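Local coordinates for p-47 protein (Clostridium botulinum, PDB 6EKT) that may form part of a progenitor toxin complex that protects botulinum neurotoxin during its passage through the host gut, and resembles tubular lipid-binding proteins, at residues Asp28-Cys33 and Tyr208-Ser213. Residues are numbered along the deposited sequence; the frame is centred on the assembly and turned at random.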
loop_
_atom_site.group_PDB
_atom_site.type_symbol
_atom_site.label_atom_id
_atom_site.label_comp_id
_atom_site.label_asym_id
_atom_site.label_seq_id
_atom_site.Cartn_x
_atom_site.Cartn_y
_atom_site.Cartn_z
ATOM N N ASP A 28 2.847 -7.121 -2.803
ATOM C CA ASP A 28 3.623 -5.929 -3.216
ATOM C C ASP A 28 3.070 -4.597 -2.753
ATOM O O ASP A 28 3.819 -3.766 -2.223
ATOM C CB ASP A 28 3.825 -5.897 -4.748
ATOM C CG ASP A 28 4.590 -7.084 -5.259
ATOM O OD1 ASP A 28 5.465 -7.633 -4.526
ATOM O OD2 ASP A 28 4.287 -7.509 -6.375
ATOM N N ILE A 29 1.773 -4.360 -2.982
ATOM C CA ILE A 29 1.132 -3.107 -2.567
ATOM C C ILE A 29 -0.219 -3.472 -2.028
ATOM O O ILE A 29 -0.953 -4.247 -2.657
ATOM C CB ILE A 29 0.954 -2.055 -3.709
ATOM C CG1 ILE A 29 2.269 -1.866 -4.487
ATOM C CG2 ILE A 29 0.446 -0.725 -3.134
ATOM C CD1 ILE A 29 2.173 -0.926 -5.699
ATOM N N VAL A 30 -0.522 -2.936 -0.849
ATOM C CA VAL A 30 -1.791 -3.239 -0.158
ATOM C C VAL A 30 -2.526 -1.916 -0.004
ATOM O O VAL A 30 -1.906 -0.913 0.401
ATOM C CB VAL A 30 -1.547 -3.913 1.216
ATOM C CG1 VAL A 30 -2.868 -4.168 1.933
ATOM C CG2 VAL A 30 -0.825 -5.228 1.037
ATOM N N TYR A 31 -3.823 -1.909 -0.341
ATOM C CA TYR A 31 -4.650 -0.709 -0.269
ATOM C C TYR A 31 -5.773 -0.919 0.721
ATOM O O TYR A 31 -6.394 -1.976 0.717
ATOM C CB TYR A 31 -5.268 -0.424 -1.639
ATOM C CG TYR A 31 -4.257 -0.335 -2.770
ATOM C CD1 TYR A 31 -3.803 -1.485 -3.421
ATOM C CD2 TYR A 31 -3.784 0.915 -3.217
ATOM C CE1 TYR A 31 -2.892 -1.412 -4.469
ATOM C CE2 TYR A 31 -2.859 1.010 -4.276
ATOM C CZ TYR A 31 -2.433 -0.152 -4.896
ATOM O OH TYR A 31 -1.530 -0.092 -5.915
ATOM N N GLY A 32 -6.038 0.074 1.568
ATOM C CA GLY A 32 -7.143 -0.046 2.546
ATOM C C GLY A 32 -8.069 1.154 2.669
ATOM O O GLY A 32 -7.644 2.306 2.484
ATOM N N CYS A 33 -9.338 0.879 2.986
ATOM C CA CYS A 33 -10.329 1.925 3.268
ATOM C C CYS A 33 -11.216 1.510 4.427
ATOM O O CYS A 33 -11.599 0.337 4.548
ATOM C CB CYS A 33 -11.194 2.243 2.042
ATOM S SG CYS A 33 -12.331 3.648 2.242
ATOM N N TYR A 208 -12.115 -2.670 8.208
ATOM C CA TYR A 208 -11.284 -2.277 7.056
ATOM C C TYR A 208 -11.513 -3.159 5.826
ATOM O O TYR A 208 -11.578 -4.394 5.934
ATOM C CB TYR A 208 -9.779 -2.280 7.428
ATOM C CG TYR A 208 -9.366 -1.513 8.688
ATOM C CD1 TYR A 208 -10.033 -0.345 9.093
ATOM C CD2 TYR A 208 -8.267 -1.935 9.454
ATOM C CE1 TYR A 208 -9.641 0.360 10.232
ATOM C CE2 TYR A 208 -7.866 -1.238 10.597
ATOM C CZ TYR A 208 -8.571 -0.092 10.983
ATOM O OH TYR A 208 -8.197 0.625 12.095
ATOM N N LEU A 209 -11.666 -2.516 4.669
ATOM C CA LEU A 209 -11.679 -3.212 3.378
ATOM C C LEU A 209 -10.286 -3.068 2.803
ATOM O O LEU A 209 -9.731 -1.939 2.764
ATOM C CB LEU A 209 -12.695 -2.600 2.394
ATOM C CG LEU A 209 -14.202 -2.912 2.579
ATOM C CD1 LEU A 209 -14.760 -2.118 3.738
ATOM C CD2 LEU A 209 -14.994 -2.562 1.323
ATOM N N PHE A 210 -9.710 -4.188 2.370
ATOM C CA PHE A 210 -8.357 -4.199 1.809
ATOM C C PHE A 210 -8.336 -4.805 0.427
ATOM O O PHE A 210 -9.095 -5.733 0.149
ATOM C CB PHE A 210 -7.396 -4.984 2.716
ATOM C CG PHE A 210 -6.944 -4.227 3.931
ATOM C CD1 PHE A 210 -6.055 -3.155 3.809
ATOM C CD2 PHE A 210 -7.367 -4.608 5.208
ATOM C CE1 PHE A 210 -5.624 -2.451 4.937
ATOM C CE2 PHE A 210 -6.936 -3.924 6.346
ATOM C CZ PHE A 210 -6.065 -2.840 6.214
ATOM N N ILE A 211 -7.461 -4.281 -0.431
ATOM C CA ILE A 211 -7.118 -4.933 -1.705
ATOM C C ILE A 211 -5.629 -5.240 -1.620
ATOM O O ILE A 211 -4.819 -4.339 -1.369
ATOM C CB ILE A 211 -7.448 -4.036 -2.943
ATOM C CG1 ILE A 211 -8.966 -3.878 -3.099
ATOM C CG2 ILE A 211 -6.832 -4.601 -4.230
ATOM C CD1 ILE A 211 -9.403 -2.719 -4.006
ATOM N N LEU A 212 -5.287 -6.510 -1.810
ATOM C CA LEU A 212 -3.903 -6.984 -1.810
ATOM C C LEU A 212 -3.477 -7.160 -3.255
ATOM O O LEU A 212 -4.217 -7.769 -4.024
ATOM C CB LEU A 212 -3.825 -8.332 -1.070
ATOM C CG LEU A 212 -3.890 -8.387 0.461
ATOM C CD1 LEU A 212 -4.942 -7.519 1.111
ATOM C CD2 LEU A 212 -4.023 -9.823 0.954
ATOM N N SER A 213 -2.299 -6.644 -3.639
ATOM C CA SER A 213 -1.867 -6.750 -5.043
ATOM C C SER A 213 -0.439 -7.234 -5.196
ATOM O O SER A 213 0.416 -6.970 -4.336
ATOM C CB SER A 213 -2.019 -5.407 -5.802
ATOM O OG SER A 213 -1.031 -4.446 -5.420
HETATM O O HOH W 1 -0.976 -2.341 -7.316
#
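With chi1 at 73°, the hydroxyl of Ser213 sits between its own backbone N and carbonyl carbon, close enough for OG to donate to Ile29 O at 2.8 Å. Ser213 N donates to the same carbonyl, which is thus gripped twice by one residue; the hydroxyl comes in tilted from the carbonyl plane. A water 2.8 Å from Ser213 OG donates to it and also bonds Tyr31 OH, lying at the edge of that ring in its plane. Tyr31 has CG beside its backbone N (chi1 -54°), which carries the ring along the strand toward Ser213, and the ring turns its edge to Ser213 OG, with CE1 at 3.7 Å.

The two strands run antiparallel as neighbours in the central six-stranded sheet of this TULIP-family protein, with 238-242 beyond 29-34 and 193-199 beyond 208-214. Asp28 and Ile29 both face Ser213 in a classic beta bulge: Ser213 O accepts from Asp28 N at 2.9 Å and from Ile29 N at 3.2 Å. The Asp28 carboxylate reaches Arg218 in a salt bridge. Further along, Tyr31 N donates to Ile211 O and Ile211 N to Tyr31 O, each at 2.8 Å.

On the face opposite Tyr31, Val30 CG1 meets Phe210 CD1 at 3.8 Å and also touches Leu212 CD1. The Phe210 ring approaches Gly32 obliquely, its CD1 3.5 Å from Gly32 CA.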